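Local coordinates for protein 432aa long hypothetical deoxyribodipyrimidine photolyase (Sulfolobus tokodaii, PDB 2E0I) that probably catalyses the light-driven repair of cyclobutane pyrimidine dimers in DNA with a flavin-adenine dinucleotide cofactor, a second FAD perhaps harvesting light, at residues G287-P292 with A316-K321; I293-M298 with P405-P410. All blocks are in the same frame, centred on the assembly; numbering follows the deposited sequence.

Contact 1: residues G287-P292 with A316-K321; sequences GRTGYP and AFFLVK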
loop_
_atom_site.group_PDB
_atom_site.type_symbol
_atom_site.label_atom_id
_atom_site.label_comp_id
_atom_site.label_asym_id
_atom_site.label_seq_id
_atom_site.Cartn_x
_atom_site.Cartn_y
_atom_site.Cartn_z
ATOM N N GLY A 287 -18.639 4.303 -9.143
ATOM C CA GLY A 287 -19.078 5.435 -8.357
ATOM C C GLY A 287 -20.448 5.877 -8.833
ATOM O O GLY A 287 -20.741 7.073 -8.865
ATOM N N ARG A 288 -21.275 4.907 -9.226
ATOM C CA ARG A 288 -22.639 5.157 -9.693
ATOM C C ARG A 288 -23.589 4.537 -8.682
ATOM O O ARG A 288 -24.647 4.021 -9.035
ATOM C CB ARG A 288 -22.894 4.524 -11.066
ATOM C CG ARG A 288 -21.810 4.769 -12.095
ATOM C CD ARG A 288 -22.367 5.261 -13.437
ATOM N NE ARG A 288 -22.739 6.676 -13.395
ATOM C CZ ARG A 288 -23.963 7.127 -13.139
ATOM N NH1 ARG A 288 -24.953 6.269 -12.909
ATOM N NH2 ARG A 288 -24.191 8.438 -13.099
ATOM N N THR A 289 -23.176 4.548 -7.424
ATOM C CA THR A 289 -24.006 4.044 -6.352
ATOM C C THR A 289 -24.873 5.269 -6.077
ATOM O O THR A 289 -24.584 6.345 -6.592
ATOM C CB THR A 289 -23.162 3.710 -5.115
ATOM O OG1 THR A 289 -23.921 2.874 -4.245
ATOM C CG2 THR A 289 -22.788 4.968 -4.345
ATOM N N GLY A 290 -25.922 5.154 -5.279
ATOM C CA GLY A 290 -26.723 6.351 -5.062
ATOM C C GLY A 290 -26.263 7.316 -3.980
ATOM O O GLY A 290 -26.898 8.342 -3.759
ATOM N N TYR A 291 -25.159 6.990 -3.322
ATOM C CA TYR A 291 -24.625 7.788 -2.225
ATOM C C TYR A 291 -23.452 8.682 -2.610
ATOM O O TYR A 291 -22.361 8.196 -2.903
ATOM C CB TYR A 291 -24.182 6.857 -1.104
ATOM C CG TYR A 291 -25.259 5.912 -0.642
ATOM C CD1 TYR A 291 -25.864 5.017 -1.528
ATOM C CD2 TYR A 291 -25.690 5.920 0.677
ATOM C CE1 TYR A 291 -26.870 4.157 -1.111
ATOM C CE2 TYR A 291 -26.698 5.063 1.106
ATOM C CZ TYR A 291 -27.282 4.187 0.205
ATOM O OH TYR A 291 -28.284 3.345 0.618
ATOM N N PRO A 292 -23.657 10.006 -2.579
ATOM C CA PRO A 292 -22.647 11.016 -2.922
ATOM C C PRO A 292 -21.223 10.810 -2.389
ATOM O O PRO A 292 -20.264 10.841 -3.158
ATOM C CB PRO A 292 -23.289 12.310 -2.425
ATOM C CG PRO A 292 -24.723 12.070 -2.768
ATOM C CD PRO A 292 -24.940 10.653 -2.260
ATOM N N ALA A 316 -15.136 0.859 1.576
ATOM C CA ALA A 316 -14.966 -0.558 1.826
ATOM C C ALA A 316 -16.165 -1.091 2.612
ATOM O O ALA A 316 -16.648 -2.194 2.359
ATOM C CB ALA A 316 -13.666 -0.789 2.591
ATOM N N PHE A 317 -16.637 -0.302 3.569
ATOM C CA PHE A 317 -17.780 -0.687 4.382
ATOM C C PHE A 317 -18.982 -0.928 3.475
ATOM O O PHE A 317 -19.602 -1.985 3.511
ATOM C CB PHE A 317 -18.106 0.432 5.383
ATOM C CG PHE A 317 -19.471 0.312 6.018
ATOM C CD1 PHE A 317 -19.700 -0.591 7.060
ATOM C CD2 PHE A 317 -20.540 1.095 5.564
ATOM C CE1 PHE A 317 -20.978 -0.714 7.644
ATOM C CE2 PHE A 317 -21.820 0.980 6.139
ATOM C CZ PHE A 317 -22.036 0.071 7.183
ATOM N N PHE A 318 -19.291 0.070 2.655
ATOM C CA PHE A 318 -20.416 0.026 1.740
ATOM C C PHE A 318 -20.434 -1.201 0.826
ATOM O O PHE A 318 -21.496 -1.790 0.577
ATOM C CB PHE A 318 -20.426 1.293 0.887
ATOM C CG PHE A 318 -21.717 1.511 0.154
ATOM C CD1 PHE A 318 -22.786 2.140 0.784
ATOM C CD2 PHE A 318 -21.876 1.066 -1.157
ATOM C CE1 PHE A 318 -23.986 2.322 0.120
ATOM C CE2 PHE A 318 -23.075 1.245 -1.828
ATOM C CZ PHE A 318 -24.127 1.872 -1.192
ATOM N N LEU A 319 -19.274 -1.595 0.317
ATOM C CA LEU A 319 -19.238 -2.748 -0.568
ATOM C C LEU A 319 -19.493 -4.053 0.174
ATOM O O LEU A 319 -20.188 -4.938 -0.324
ATOM C CB LEU A 319 -17.891 -2.841 -1.285
ATOM C CG LEU A 319 -17.720 -4.087 -2.163
ATOM C CD1 LEU A 319 -18.624 -3.981 -3.376
ATOM C CD2 LEU A 319 -16.266 -4.239 -2.586
ATOM N N VAL A 320 -18.947 -4.174 1.372
ATOM C CA VAL A 320 -19.104 -5.411 2.099
ATOM C C VAL A 320 -20.380 -5.541 2.913
ATOM O O VAL A 320 -21.129 -6.507 2.754
ATOM C CB VAL A 320 -17.897 -5.646 3.023
ATOM C CG1 VAL A 320 -18.037 -6.981 3.721
ATOM C CG2 VAL A 320 -16.607 -5.601 2.213
ATOM N N LYS A 321 -20.631 -4.567 3.780
ATOM C CA LYS A 321 -21.796 -4.610 4.653
ATOM C C LYS A 321 -23.085 -3.992 4.139
ATOM O O LYS A 321 -24.080 -3.976 4.849
ATOM C CB LYS A 321 -21.426 -4.015 6.014
ATOM C CG LYS A 321 -20.452 -4.910 6.757
ATOM C CD LYS A 321 -20.031 -4.351 8.094
ATOM C CE LYS A 321 -19.068 -5.308 8.790
ATOM N NZ LYS A 321 -18.547 -4.752 10.079
#
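Phe318 meets the ring of Tyr291 edge-on, bringing CE1 over the centre of the tyrosine face, 3.5 Å above its plane. The pair is a T-shaped (edge-to-face) stack, with centroids 4.8 Å apart and planes inclined at 62°. Beside CE1, Phe318 CZ lies 3.6 Å from Tyr291 CE1. Phe318 reaches the tyrosine because its CG stands anti to the backbone N (chi1 -166°), extending the ring from helix 309-322 toward the 287-292 loop. The tyrosine's CG is instead anti to its own carbonyl carbon (chi1 -54°), which helps turn the ring's face to Phe318. This loop is the turn between two consecutive helices of the FAD-binding domain: Gly287 ends helix 278-286 in a Schellman motif, and Tyr291 takes the N-cap position of helix 292-304. Thr289 approaches the phenyl tip obliquely, with OG1 3.0 Å from Phe318 CE2 and 3.2 Å from Phe318 CZ. Ile294, in the first turn of helix 292-304, packs against both Thr289 and Phe318. The phenol oxygen of Tyr291 is hydrogen-bonded to Val412 O and Trp414 N, which fixes the far end of the ring whose face receives Phe318.

Contact 2: residues I293-M298 with P405-P410; sequences IIDAGM and PGYPSP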
loop_
_atom_site.group_PDB
_atom_site.type_symbol
_atom_site.label_atom_id
_atom_site.label_comp_id
_atom_site.label_asym_id
_atom_site.label_seq_id
_atom_site.Cartn_x
_atom_site.Cartn_y
_atom_site.Cartn_z
ATOM N N ILE A 293 -21.083 10.603 -1.083
ATOM C CA ILE A 293 -19.761 10.420 -0.498
ATOM C C ILE A 293 -19.054 9.173 -1.017
ATOM O O ILE A 293 -17.838 9.186 -1.210
ATOM C CB ILE A 293 -19.822 10.343 1.036
ATOM C CG1 ILE A 293 -18.415 10.483 1.607
ATOM C CG2 ILE A 293 -20.421 9.016 1.481
ATOM C CD1 ILE A 293 -17.726 11.745 1.168
ATOM N N ILE A 294 -19.814 8.098 -1.235
ATOM C CA ILE A 294 -19.253 6.851 -1.749
ATOM C C ILE A 294 -18.836 7.052 -3.205
ATOM O O ILE A 294 -17.752 6.656 -3.606
ATOM C CB ILE A 294 -20.284 5.687 -1.667
ATOM C CG1 ILE A 294 -20.756 5.504 -0.220
ATOM C CG2 ILE A 294 -19.663 4.390 -2.174
ATOM C CD1 ILE A 294 -19.658 5.135 0.763
ATOM N N ASP A 295 -19.702 7.678 -3.990
ATOM C CA ASP A 295 -19.420 7.948 -5.394
ATOM C C ASP A 295 -18.205 8.836 -5.558
ATOM O O ASP A 295 -17.371 8.603 -6.426
ATOM C CB ASP A 295 -20.629 8.613 -6.041
ATOM C CG ASP A 295 -21.816 7.674 -6.129
ATOM O OD1 ASP A 295 -22.973 8.153 -6.096
ATOM O OD2 ASP A 295 -21.585 6.448 -6.237
ATOM N N ALA A 296 -18.107 9.862 -4.722
ATOM C CA ALA A 296 -16.977 10.765 -4.798
ATOM C C ALA A 296 -15.706 9.976 -4.526
ATOM O O ALA A 296 -14.722 10.088 -5.265
ATOM C CB ALA A 296 -17.133 11.873 -3.791
ATOM N N GLY A 297 -15.730 9.166 -3.473
ATOM C CA GLY A 297 -14.564 8.369 -3.137
ATOM C C GLY A 297 -14.068 7.507 -4.288
ATOM O O GLY A 297 -12.921 7.635 -4.721
ATOM N N MET A 298 -14.926 6.629 -4.796
ATOM C CA MET A 298 -14.540 5.747 -5.883
ATOM C C MET A 298 -14.050 6.511 -7.098
ATOM O O MET A 298 -13.028 6.155 -7.693
ATOM C CB MET A 298 -15.704 4.838 -6.269
ATOM C CG MET A 298 -16.180 3.936 -5.131
ATOM S SD MET A 298 -14.876 2.942 -4.365
ATOM C CE MET A 298 -14.544 1.710 -5.678
ATOM N N PRO A 405 -30.950 15.264 -11.978
ATOM C CA PRO A 405 -30.677 14.696 -13.300
ATOM C C PRO A 405 -29.278 14.128 -13.458
ATOM O O PRO A 405 -28.300 14.727 -13.010
ATOM C CB PRO A 405 -30.913 15.878 -14.230
ATOM C CG PRO A 405 -30.429 17.028 -13.401
ATOM C CD PRO A 405 -31.059 16.732 -12.056
ATOM N N GLY A 406 -29.191 12.969 -14.098
ATOM C CA GLY A 406 -27.900 12.351 -14.335
ATOM C C GLY A 406 -27.265 11.639 -13.159
ATOM O O GLY A 406 -26.244 10.976 -13.315
ATOM N N TYR A 407 -27.851 11.770 -11.977
ATOM C CA TYR A 407 -27.299 11.107 -10.809
ATOM C C TYR A 407 -28.256 10.032 -10.330
ATOM O O TYR A 407 -29.349 10.325 -9.868
ATOM C CB TYR A 407 -27.043 12.112 -9.690
ATOM C CG TYR A 407 -26.351 11.513 -8.495
ATOM C CD1 TYR A 407 -25.058 11.012 -8.592
ATOM C CD2 TYR A 407 -26.989 11.447 -7.270
ATOM C CE1 TYR A 407 -24.419 10.464 -7.491
ATOM C CE2 TYR A 407 -26.365 10.900 -6.164
ATOM C CZ TYR A 407 -25.082 10.411 -6.277
ATOM O OH TYR A 407 -24.476 9.870 -5.168
ATOM N N PRO A 408 -27.844 8.765 -10.426
ATOM C CA PRO A 408 -28.686 7.651 -9.999
ATOM C C PRO A 408 -29.086 7.805 -8.552
ATOM O O PRO A 408 -28.309 8.305 -7.738
ATOM C CB PRO A 408 -27.787 6.445 -10.206
ATOM C CG PRO A 408 -26.451 6.997 -9.872
ATOM C CD PRO A 408 -26.458 8.308 -10.625
ATOM N N SER A 409 -30.303 7.388 -8.233
ATOM C CA SER A 409 -30.776 7.465 -6.861
ATOM C C SER A 409 -30.228 6.231 -6.157
ATOM O O SER A 409 -29.848 5.255 -6.811
ATOM C CB SER A 409 -32.305 7.477 -6.823
ATOM O OG SER A 409 -32.825 6.390 -7.560
ATOM N N PRO A 410 -30.161 6.259 -4.822
ATOM C CA PRO A 410 -29.642 5.112 -4.074
ATOM C C PRO A 410 -30.011 3.762 -4.684
ATOM O O PRO A 410 -31.179 3.481 -4.909
ATOM C CB PRO A 410 -30.215 5.322 -2.665
ATOM C CG PRO A 410 -31.254 6.430 -2.828
ATOM C CD PRO A 410 -30.683 7.281 -3.904
#
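The Tyr407 ring receives Asp295 at its edge: carboxylate oxygen OD1 lies near the ring plane, beside the hydroxyl, while the planes of carboxylate and ring stand 81° apart. Neither tyrosine face is used by the 293-298 helix segment; around the ring, Pro292, Glu387 and Ile399 supply further contacts. The two side chains come from opposite directions and meet through one hydrogen bond, donated by Tyr407 OH to Asp295 OD1 at 2.5 Å. OD1 is turned to the CE1 side of the phenol, and the angle from Tyr407 CZ through OH to Asp295 OD1 is about 104°, near the usual bend of a phenol O-H. Tyr407 reaches the helix from its loop with CG anti to the backbone N (chi1 -175°), which stretches the ring toward Asp295. The contact joins helix 292-304, close to its N-terminal end, to the loop between helices 393-396 and 414-427, two parts of the FAD-binding domain separated by about a hundred residues. A phenylalanine here would probably leave Asp295 OD1 without its phenolic donor and the 405-410 loop without this polar link to helix 292-304. The other oxygen, Asp295 OD2, accepts the backbone N-H of Thr289. These two donors, one for each oxygen, and the nearby helix N-terminus would probably favour the charged form of the buried carboxylate.

In the fold
Contacts 1 and 2 touch, their centres about 9 Å apart, and share the junction where the 287-292 loop runs into helix 292-304. Thr289 belongs to both: a touching residue of contact 1, it places its backbone N 2.7 Å from Asp295 OD2 of contact 2. A second link between them is Gly290 O, 3.2 Å from Tyr407 OH. One turn is thereby met by helix 309-322 in contact 1 and by the 405-410 loop in contact 2. Contact 1 stands back from the cofactor: the side chain of Phe318 is about 11 Å from a bound FAD, whereas Ala316 on the same helix touches FAD.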